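Long-range contact in Lpg2148(MvcA) (Legionella pneumophila subsp. pneumophila str. Philadelphia 1, PDB 6K11), which probably acts as a ubiquitin deamidase-type effector that removes ubiquitin from the host conjugating enzyme UBE2N and so regulates its activity: residues A[288-302]-A[314-327]. Numbering follows the deposited sequence.
Sequences LGKTTNTKERSDIYA and FCAHLNEKRQPLRV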
ATOM      1  N   LEU A 288     -11.794  13.428  -1.644  1.00 42.38           N
ATOM      2  CA  LEU A 288     -10.404  13.023  -1.842  1.00 42.24           C
ATOM      3  C   LEU A 288     -10.174  12.520  -3.261  1.00 43.46           C
ATOM      4  O   LEU A 288      -9.112  12.759  -3.849  1.00 40.54           O
ATOM      5  CB  LEU A 288     -10.023  11.947  -0.824  1.00 42.85           C
ATOM      6  CG  LEU A 288      -8.549  11.548  -0.758  1.00 43.10           C
ATOM      7  CD1 LEU A 288      -7.701  12.695  -0.228  1.00 36.88           C
ATOM      8  CD2 LEU A 288      -8.399  10.301   0.115  1.00 41.00           C
ATOM      9  N   GLY A 289     -11.155  11.829  -3.830  1.00 41.02           N
ATOM     10  CA  GLY A 289     -10.990  11.260  -5.149  1.00 47.16           C
ATOM     11  C   GLY A 289     -11.506  12.122  -6.274  1.00 48.65           C
ATOM     12  O   GLY A 289     -11.617  11.648  -7.409  1.00 57.01           O
ATOM     13  N   LYS A 290     -11.820  13.382  -5.994  1.00 49.75           N
ATOM     14  CA  LYS A 290     -12.490  14.251  -6.949  1.00 51.19           C
ATOM     15  C   LYS A 290     -11.796  15.608  -7.013  1.00 49.53           C
ATOM     16  O   LYS A 290     -11.729  16.225  -8.083  1.00 45.46           O
ATOM     17  CB  LYS A 290     -13.970  14.384  -6.558  1.00 52.84           C
ATOM     18  CG  LYS A 290     -14.718  15.576  -7.114  1.00 50.55           C
ATOM     19  CD  LYS A 290     -15.955  15.857  -6.266  1.00 60.22           C
ATOM     20  CE  LYS A 290     -15.636  16.822  -5.113  1.00 55.49           C
ATOM     21  NZ  LYS A 290     -16.858  17.388  -4.440  1.00 55.47           N
ATOM     22  N   THR A 291     -11.241  16.071  -5.891  1.00 46.16           N
ATOM     23  CA  THR A 291     -10.637  17.398  -5.861  1.00 42.94           C
ATOM     24  C   THR A 291      -9.447  17.491  -6.814  1.00 45.88           C
ATOM     25  O   THR A 291      -8.749  16.509  -7.082  1.00 42.04           O
ATOM     26  CB  THR A 291     -10.182  17.761  -4.445  1.00 47.74           C
ATOM     27  OG1 THR A 291      -9.694  19.110  -4.427  1.00 45.42           O
ATOM     28  CG2 THR A 291      -9.061  16.823  -3.976  1.00 44.05           C
ATOM     29  N   THR A 292      -9.225  18.702  -7.331  1.00 44.40           N
ATOM     30  CA  THR A 292      -8.018  19.051  -8.063  1.00 45.84           C
ATOM     31  C   THR A 292      -7.084  19.922  -7.236  1.00 45.70           C
ATOM     32  O   THR A 292      -6.027  20.326  -7.735  1.00 46.40           O
ATOM     33  CB  THR A 292      -8.375  19.791  -9.362  1.00 47.00           C
ATOM     34  OG1 THR A 292      -8.970  21.053  -9.034  1.00 48.68           O
ATOM     35  CG2 THR A 292      -9.354  18.993 -10.174  1.00 47.25           C
ATOM     36  N   ASN A 293      -7.453  20.231  -5.993  1.00 43.31           N
ATOM     37  CA  ASN A 293      -6.718  21.176  -5.166  1.00 42.09           C
ATOM     38  C   ASN A 293      -5.730  20.415  -4.290  1.00 42.65           C
ATOM     39  O   ASN A 293      -6.132  19.552  -3.506  1.00 40.19           O
ATOM     40  CB  ASN A 293      -7.685  21.995  -4.308  1.00 43.38           C
ATOM     41  CG  ASN A 293      -6.997  23.127  -3.572  1.00 46.76           C
ATOM     42  OD1 ASN A 293      -6.681  23.017  -2.381  1.00 43.43           O
ATOM     43  ND2 ASN A 293      -6.774  24.237  -4.272  1.00 51.04           N
ATOM     44  N   THR A 294      -4.443  20.736  -4.426  1.00 42.97           N
ATOM     45  CA  THR A 294      -3.427  20.064  -3.625  1.00 41.14           C
ATOM     46  C   THR A 294      -3.683  20.239  -2.134  1.00 42.78           C
ATOM     47  O   THR A 294      -3.630  19.271  -1.368  1.00 38.89           O
ATOM     48  CB  THR A 294      -2.043  20.586  -3.998  1.00 40.70           C
ATOM     49  OG1 THR A 294      -1.757  20.206  -5.344  1.00 43.24           O
ATOM     50  CG2 THR A 294      -0.984  20.000  -3.070  1.00 43.86           C
ATOM     51  N   LYS A 295      -3.968  21.468  -1.699  1.00 42.65           N
ATOM     52  CA  LYS A 295      -4.170  21.711  -0.270  1.00 45.01           C
ATOM     53  C   LYS A 295      -5.336  20.891   0.285  1.00 39.78           C
ATOM     54  O   LYS A 295      -5.225  20.282   1.359  1.00 38.83           O
ATOM     55  CB  LYS A 295      -4.384  23.206  -0.025  1.00 45.70           C
ATOM     56  CG  LYS A 295      -4.646  23.562   1.436  1.00 47.88           C
ATOM     57  CD  LYS A 295      -3.510  23.114   2.342  1.00 49.39           C
ATOM     58  CE  LYS A 295      -3.626  23.760   3.711  1.00 54.08           C
ATOM     59  NZ  LYS A 295      -2.961  22.940   4.760  1.00 55.12           N
ATOM     60  N   GLU A 296      -6.467  20.861  -0.432  1.00 38.61           N
ATOM     61  CA  GLU A 296      -7.636  20.127   0.049  1.00 37.43           C
ATOM     62  C   GLU A 296      -7.379  18.621   0.070  1.00 40.50           C
ATOM     63  O   GLU A 296      -7.770  17.929   1.022  1.00 36.95           O
ATOM     64  CB  GLU A 296      -8.844  20.447  -0.829  1.00 40.28           C
ATOM     65  CG  GLU A 296     -10.150  19.753  -0.422  1.00 45.49           C
ATOM     66  CD  GLU A 296     -11.295  20.075  -1.379  1.00 46.91           C
ATOM     67  OE1 GLU A 296     -11.026  20.278  -2.582  1.00 49.61           O
ATOM     68  OE2 GLU A 296     -12.460  20.140  -0.932  1.00 53.23           O
ATOM     69  N   ARG A 297      -6.743  18.100  -0.983  1.00 36.97           N
ATOM     70  CA  ARG A 297      -6.391  16.682  -1.037  1.00 36.60           C
ATOM     71  C   ARG A 297      -5.457  16.306   0.109  1.00 36.76           C
ATOM     72  O   ARG A 297      -5.673  15.305   0.803  1.00 34.73           O
ATOM     73  CB  ARG A 297      -5.736  16.381  -2.384  1.00 38.34           C
ATOM     74  CG  ARG A 297      -5.592  14.924  -2.714  1.00 38.40           C
ATOM     75  CD  ARG A 297      -4.756  14.740  -3.991  1.00 38.88           C
ATOM     76  NE  ARG A 297      -5.473  15.159  -5.197  1.00 39.84           N
ATOM     77  CZ  ARG A 297      -5.044  16.082  -6.059  1.00 42.77           C
ATOM     78  NH1 ARG A 297      -3.880  16.705  -5.872  1.00 37.00           N
ATOM     79  NH2 ARG A 297      -5.782  16.378  -7.124  1.00 39.68           N
ATOM     80  N   SER A 298      -4.410  17.114   0.316  1.00 35.20           N
ATOM     81  CA  SER A 298      -3.438  16.855   1.372  1.00 38.22           C
ATOM     82  C   SER A 298      -4.091  16.868   2.751  1.00 38.84           C
ATOM     83  O   SER A 298      -3.811  15.997   3.585  1.00 35.45           O
ATOM     84  CB  SER A 298      -2.316  17.895   1.295  1.00 37.84           C
ATOM     85  OG  SER A 298      -1.633  17.806   0.048  1.00 39.11           O
ATOM     86  N   ASP A 299      -4.965  17.854   2.999  1.00 37.21           N
ATOM     87  CA  ASP A 299      -5.625  18.001   4.294  1.00 35.02           C
ATOM     88  C   ASP A 299      -6.492  16.792   4.629  1.00 37.06           C
ATOM     89  O   ASP A 299      -6.506  16.333   5.781  1.00 34.83           O
ATOM     90  CB  ASP A 299      -6.487  19.265   4.303  1.00 40.73           C
ATOM     91  CG  ASP A 299      -5.675  20.548   4.494  1.00 43.77           C
ATOM     92  OD1 ASP A 299      -4.452  20.479   4.784  1.00 41.53           O
ATOM     93  OD2 ASP A 299      -6.284  21.630   4.346  1.00 42.02           O
ATOM     94  N   ILE A 300      -7.255  16.283   3.652  1.00 33.42           N
ATOM     95  CA  ILE A 300      -8.134  15.149   3.924  1.00 34.74           C
ATOM     96  C   ILE A 300      -7.318  13.877   4.122  1.00 34.64           C
ATOM     97  O   ILE A 300      -7.599  13.066   5.025  1.00 31.50           O
ATOM     98  CB  ILE A 300      -9.155  14.976   2.790  1.00 37.44           C
ATOM     99  CG1 ILE A 300     -10.061  16.207   2.694  1.00 40.51           C
ATOM    100  CG2 ILE A 300      -9.992  13.701   3.019  1.00 36.58           C
ATOM    101  CD1 ILE A 300     -11.159  16.027   1.668  1.00 43.87           C
ATOM    102  N   TYR A 301      -6.327  13.668   3.255  1.00 32.70           N
ATOM    103  CA  TYR A 301      -5.425  12.528   3.373  1.00 35.30           C
ATOM    104  C   TYR A 301      -4.756  12.497   4.748  1.00 33.03           C
ATOM    105  O   TYR A 301      -4.751  11.465   5.425  1.00 30.06           O
ATOM    106  CB  TYR A 301      -4.389  12.601   2.255  1.00 33.70           C
ATOM    107  CG  TYR A 301      -3.660  11.296   1.952  1.00 35.88           C
ATOM    108  CD1 TYR A 301      -2.563  10.898   2.709  1.00 31.66           C
ATOM    109  CD2 TYR A 301      -4.049  10.486   0.881  1.00 34.13           C
ATOM    110  CE1 TYR A 301      -1.884   9.707   2.424  1.00 31.42           C
ATOM    111  CE2 TYR A 301      -3.369   9.304   0.587  1.00 37.75           C
ATOM    112  CZ  TYR A 301      -2.288   8.928   1.359  1.00 35.20           C
ATOM    113  OH  TYR A 301      -1.621   7.755   1.072  1.00 34.60           O
ATOM    114  N   ALA A 302      -4.229  13.639   5.193  1.00 28.72           N
ATOM    115  CA  ALA A 302      -3.580  13.705   6.499  1.00 29.37           C
ATOM    116  C   ALA A 302      -4.585  13.493   7.630  1.00 35.17           C
ATOM    117  O   ALA A 302      -4.311  12.752   8.585  1.00 33.22           O
ATOM    118  CB  ALA A 302      -2.859  15.046   6.653  1.00 31.40           C
ATOM    119  N   PHE A 314       1.842  15.471   8.068  1.00 33.52           N
ATOM    120  CA  PHE A 314       1.840  14.235   7.282  1.00 35.49           C
ATOM    121  C   PHE A 314       1.905  14.514   5.785  1.00 37.42           C
ATOM    122  O   PHE A 314       2.644  13.850   5.050  1.00 37.48           O
ATOM    123  CB  PHE A 314       0.579  13.436   7.624  1.00 33.48           C
ATOM    124  CG  PHE A 314       0.624  11.989   7.222  1.00 34.60           C
ATOM    125  CD1 PHE A 314       1.590  11.134   7.738  1.00 33.94           C
ATOM    126  CD2 PHE A 314      -0.325  11.472   6.350  1.00 33.81           C
ATOM    127  CE1 PHE A 314       1.618   9.786   7.376  1.00 34.80           C
ATOM    128  CE2 PHE A 314      -0.306  10.119   5.984  1.00 34.46           C
ATOM    129  CZ  PHE A 314       0.673   9.283   6.498  1.00 32.87           C
ATOM    130  N   CYS A 315       1.136  15.492   5.320  1.00 37.67           N
ATOM    131  CA  CYS A 315       1.091  15.855   3.910  1.00 39.53           C
ATOM    132  C   CYS A 315       1.549  17.295   3.686  1.00 43.01           C
ATOM    133  O   CYS A 315       1.100  17.954   2.743  1.00 41.00           O
ATOM    134  CB  CYS A 315      -0.310  15.649   3.352  1.00 35.05           C
ATOM    135  SG  CYS A 315      -0.851  13.947   3.471  1.00 37.09           S
ATOM    136  N   ALA A 316       2.442  17.793   4.545  1.00 38.10           N
ATOM    137  CA  ALA A 316       2.954  19.150   4.417  1.00 43.92           C
ATOM    138  C   ALA A 316       4.171  19.176   3.498  1.00 44.86           C
ATOM    139  O   ALA A 316       4.950  18.219   3.452  1.00 44.10           O
ATOM    140  CB  ALA A 316       3.324  19.723   5.786  1.00 43.39           C
ATOM    141  N   HIS A 317       4.319  20.283   2.763  1.00 49.11           N
ATOM    142  CA  HIS A 317       5.491  20.586   1.942  1.00 50.26           C
ATOM    143  C   HIS A 317       5.877  19.460   0.987  1.00 47.91           C
ATOM    144  O   HIS A 317       5.086  19.103   0.108  1.00 52.03           O
ATOM    145  CB  HIS A 317       6.652  20.975   2.859  1.00 54.75           C
ATOM    146  CG  HIS A 317       6.312  22.110   3.780  1.00 60.96           C
ATOM    147  ND1 HIS A 317       5.600  23.217   3.361  1.00 61.86           N
ATOM    148  CD2 HIS A 317       6.546  22.294   5.102  1.00 60.06           C
ATOM    149  CE1 HIS A 317       5.427  24.039   4.381  1.00 63.10           C
ATOM    150  NE2 HIS A 317       5.994  23.504   5.449  1.00 63.92           N
ATOM    151  N   LEU A 318       7.083  18.904   1.141  1.00 48.16           N
ATOM    152  CA  LEU A 318       7.553  17.836   0.259  1.00 52.95           C
ATOM    153  C   LEU A 318       6.595  16.656   0.191  1.00 50.99           C
ATOM    154  O   LEU A 318       6.634  15.891  -0.777  1.00 52.26           O
ATOM    155  CB  LEU A 318       8.925  17.328   0.718  1.00 56.48           C
ATOM    156  CG  LEU A 318      10.105  18.299   0.618  1.00 61.70           C
ATOM    157  CD1 LEU A 318      11.427  17.550   0.739  1.00 62.25           C
ATOM    158  CD2 LEU A 318      10.054  19.087  -0.684  1.00 62.82           C
ATOM    159  N   ASN A 319       5.737  16.486   1.195  1.00 48.07           N
ATOM    160  CA  ASN A 319       4.831  15.350   1.264  1.00 43.21           C
ATOM    161  C   ASN A 319       3.411  15.704   0.841  1.00 43.55           C
ATOM    162  O   ASN A 319       2.486  14.930   1.107  1.00 35.62           O
ATOM    163  CB  ASN A 319       4.849  14.765   2.677  1.00 46.48           C
ATOM    164  CG  ASN A 319       6.238  14.324   3.089  1.00 49.52           C
ATOM    165  OD1 ASN A 319       6.829  13.460   2.445  1.00 57.10           O
ATOM    166  ND2 ASN A 319       6.775  14.930   4.143  1.00 51.80           N
ATOM    167  N   GLU A 320       3.226  16.848   0.175  1.00 41.09           N
ATOM    168  CA  GLU A 320       1.919  17.225  -0.344  1.00 40.34           C
ATOM    169  C   GLU A 320       1.413  16.171  -1.319  1.00 42.10           C
ATOM    170  O   GLU A 320       2.191  15.504  -2.004  1.00 39.60           O
ATOM    171  CB  GLU A 320       1.993  18.580  -1.059  1.00 43.32           C
ATOM    172  CG  GLU A 320       1.943  19.783  -0.132  1.00 46.18           C
ATOM    173  CD  GLU A 320       2.220  21.106  -0.858  1.00 51.44           C
ATOM    174  OE1 GLU A 320       2.639  21.082  -2.044  1.00 46.02           O
ATOM    175  OE2 GLU A 320       2.024  22.169  -0.232  1.00 43.90           O
ATOM    176  N   LYS A 321       0.090  16.017  -1.372  1.00 40.40           N
ATOM    177  CA  LYS A 321      -0.543  15.093  -2.314  1.00 41.55           C
ATOM    178  C   LYS A 321      -0.864  15.892  -3.568  1.00 39.91           C
ATOM    179  O   LYS A 321      -1.932  16.499  -3.690  1.00 39.37           O
ATOM    180  CB  LYS A 321      -1.793  14.464  -1.708  1.00 36.94           C
ATOM    181  CG  LYS A 321      -1.533  13.564  -0.499  1.00 40.19           C
ATOM    182  CD  LYS A 321      -0.610  12.379  -0.824  1.00 43.10           C
ATOM    183  CE  LYS A 321       0.227  12.003   0.394  1.00 44.09           C
ATOM    184  NZ  LYS A 321       1.522  11.370   0.029  1.00 50.42           N
ATOM    185  N   ARG A 322       0.077  15.899  -4.507  1.00 41.40           N
ATOM    186  CA  ARG A 322      -0.016  16.714  -5.713  1.00 43.09           C
ATOM    187  C   ARG A 322      -0.576  15.963  -6.908  1.00 43.97           C
ATOM    188  O   ARG A 322      -0.775  16.573  -7.965  1.00 41.73           O
ATOM    189  CB  ARG A 322       1.354  17.279  -6.064  1.00 45.76           C
ATOM    190  CG  ARG A 322       1.865  18.241  -5.026  1.00 43.66           C
ATOM    191  CD  ARG A 322       3.221  18.807  -5.410  1.00 51.38           C
ATOM    192  NE  ARG A 322       3.702  19.735  -4.395  1.00 57.90           N
ATOM    193  CZ  ARG A 322       4.926  19.708  -3.878  1.00 59.50           C
ATOM    194  NH1 ARG A 322       5.801  18.800  -4.286  1.00 60.82           N
ATOM    195  NH2 ARG A 322       5.278  20.597  -2.959  1.00 59.50           N
ATOM    196  N   GLN A 323      -0.836  14.672  -6.773  1.00 38.35           N
ATOM    197  CA  GLN A 323      -1.352  13.911  -7.899  1.00 41.06           C
ATOM    198  C   GLN A 323      -2.797  13.493  -7.664  1.00 40.84           C
ATOM    199  O   GLN A 323      -3.210  13.279  -6.516  1.00 38.92           O
ATOM    200  CB  GLN A 323      -0.509  12.654  -8.154  1.00 42.49           C
ATOM    201  CG  GLN A 323       0.980  12.921  -8.369  1.00 43.88           C
ATOM    202  CD  GLN A 323       1.760  11.625  -8.492  1.00 45.82           C
ATOM    203  OE1 GLN A 323       1.606  10.714  -7.673  1.00 44.37           O
ATOM    204  NE2 GLN A 323       2.590  11.525  -9.528  1.00 40.29           N
ATOM    205  N   PRO A 324      -3.584  13.357  -8.733  1.00 38.24           N
ATOM    206  CA  PRO A 324      -4.955  12.856  -8.583  1.00 36.21           C
ATOM    207  C   PRO A 324      -4.981  11.527  -7.850  1.00 41.34           C
ATOM    208  O   PRO A 324      -4.088  10.690  -8.009  1.00 37.85           O
ATOM    209  CB  PRO A 324      -5.431  12.692 -10.036  1.00 41.29           C
ATOM    210  CG  PRO A 324      -4.594  13.660 -10.822  1.00 40.12           C
ATOM    211  CD  PRO A 324      -3.258  13.685 -10.137  1.00 41.94           C
ATOM    212  N   LEU A 325      -6.023  11.343  -7.038  1.00 37.48           N
ATOM    213  CA  LEU A 325      -6.264  10.108  -6.312  1.00 37.24           C
ATOM    214  C   LEU A 325      -7.647   9.589  -6.664  1.00 42.21           C
ATOM    215  O   LEU A 325      -8.536  10.350  -7.060  1.00 40.38           O
ATOM    216  CB  LEU A 325      -6.178  10.313  -4.786  1.00 38.20           C
ATOM    217  CG  LEU A 325      -4.918  10.958  -4.205  1.00 38.76           C
ATOM    218  CD1 LEU A 325      -5.121  11.285  -2.711  1.00 39.79           C
ATOM    219  CD2 LEU A 325      -3.722  10.051  -4.405  1.00 36.03           C
ATOM    220  N   ARG A 326      -7.827   8.281  -6.500  1.00 39.19           N
ATOM    221  CA  ARG A 326      -9.129   7.657  -6.657  1.00 36.86           C
ATOM    222  C   ARG A 326      -9.313   6.628  -5.555  1.00 37.14           C
ATOM    223  O   ARG A 326      -8.345   6.042  -5.065  1.00 36.89           O
ATOM    224  CB  ARG A 326      -9.295   6.993  -8.030  1.00 41.02           C
ATOM    225  CG  ARG A 326      -8.389   5.825  -8.266  1.00 43.60           C
ATOM    226  CD  ARG A 326      -8.807   5.085  -9.522  1.00 45.80           C
ATOM    227  NE  ARG A 326      -8.006   3.886  -9.721  1.00 42.48           N
ATOM    228  CZ  ARG A 326      -7.789   3.321 -10.902  1.00 46.25           C
ATOM    229  NH1 ARG A 326      -8.327   3.842 -11.999  1.00 44.56           N
ATOM    230  NH2 ARG A 326      -7.041   2.233 -10.978  1.00 44.67           N
ATOM    231  N   VAL A 327     -10.569   6.417  -5.179  1.00 37.69           N
ATOM    232  CA  VAL A 327     -10.943   5.540  -4.077  1.00 37.82           C
ATOM    233  C   VAL A 327     -11.777   4.402  -4.645  1.00 40.11           C
ATOM    234  O   VAL A 327     -12.739   4.645  -5.382  1.00 40.17           O
ATOM    235  CB  VAL A 327     -11.733   6.298  -2.994  1.00 35.63           C
ATOM    236  CG1 VAL A 327     -11.978   5.407  -1.784  1.00 39.97           C
ATOM    237  CG2 VAL A 327     -11.017   7.595  -2.596  1.00 39.86           C
TER
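Arg297 and Ser298, neighbours on the first turns of helix 294-305, grip the backbone of Lys321 from its two ends. Arg297 NH1 donates to Lys321 O at 2.9 Å, nearly straight (164°) and in the plane of the guanidinium, while Lys321 N donates to Ser298 OG, also at 2.9 Å. The arginine chain runs extended and then bends at chi3 (-71°), which lays its guanidinium under Gln323 O and Pro324 on one face; its CG and CD meanwhile pack on Leu325 CD1. On the next turn Tyr301 presents a ring face to the lysine side chain, with Lys321 CE 3.9 Å from the ring centroid in a CH-pi contact and the ammonium farther off-centre. Cys315 SG approaches the same ring obliquely, 3.6 Å from Tyr301 CD1, and Phe314 CE2 meets its edge at Tyr301 CE1.

A second shell fixes these groups. Arg297 NH2 reaches back to Thr291 O, bracing the loop ahead of the helix, and Ser298 OG donates to Thr294 O. Tyr301 OH bonds to Tyr255 and Ser231, and Pro324 pairs through its backbone with Glu129 of strand 120-129. The contact thus joins the helix to the loop leading into strand 325-333: one buried arginine and one serine hydroxyl between them satisfy the N-H and the C=O of Lys321, so side chains of the helix, and not a neighbouring strand, hold the backbone of this non-strand residue.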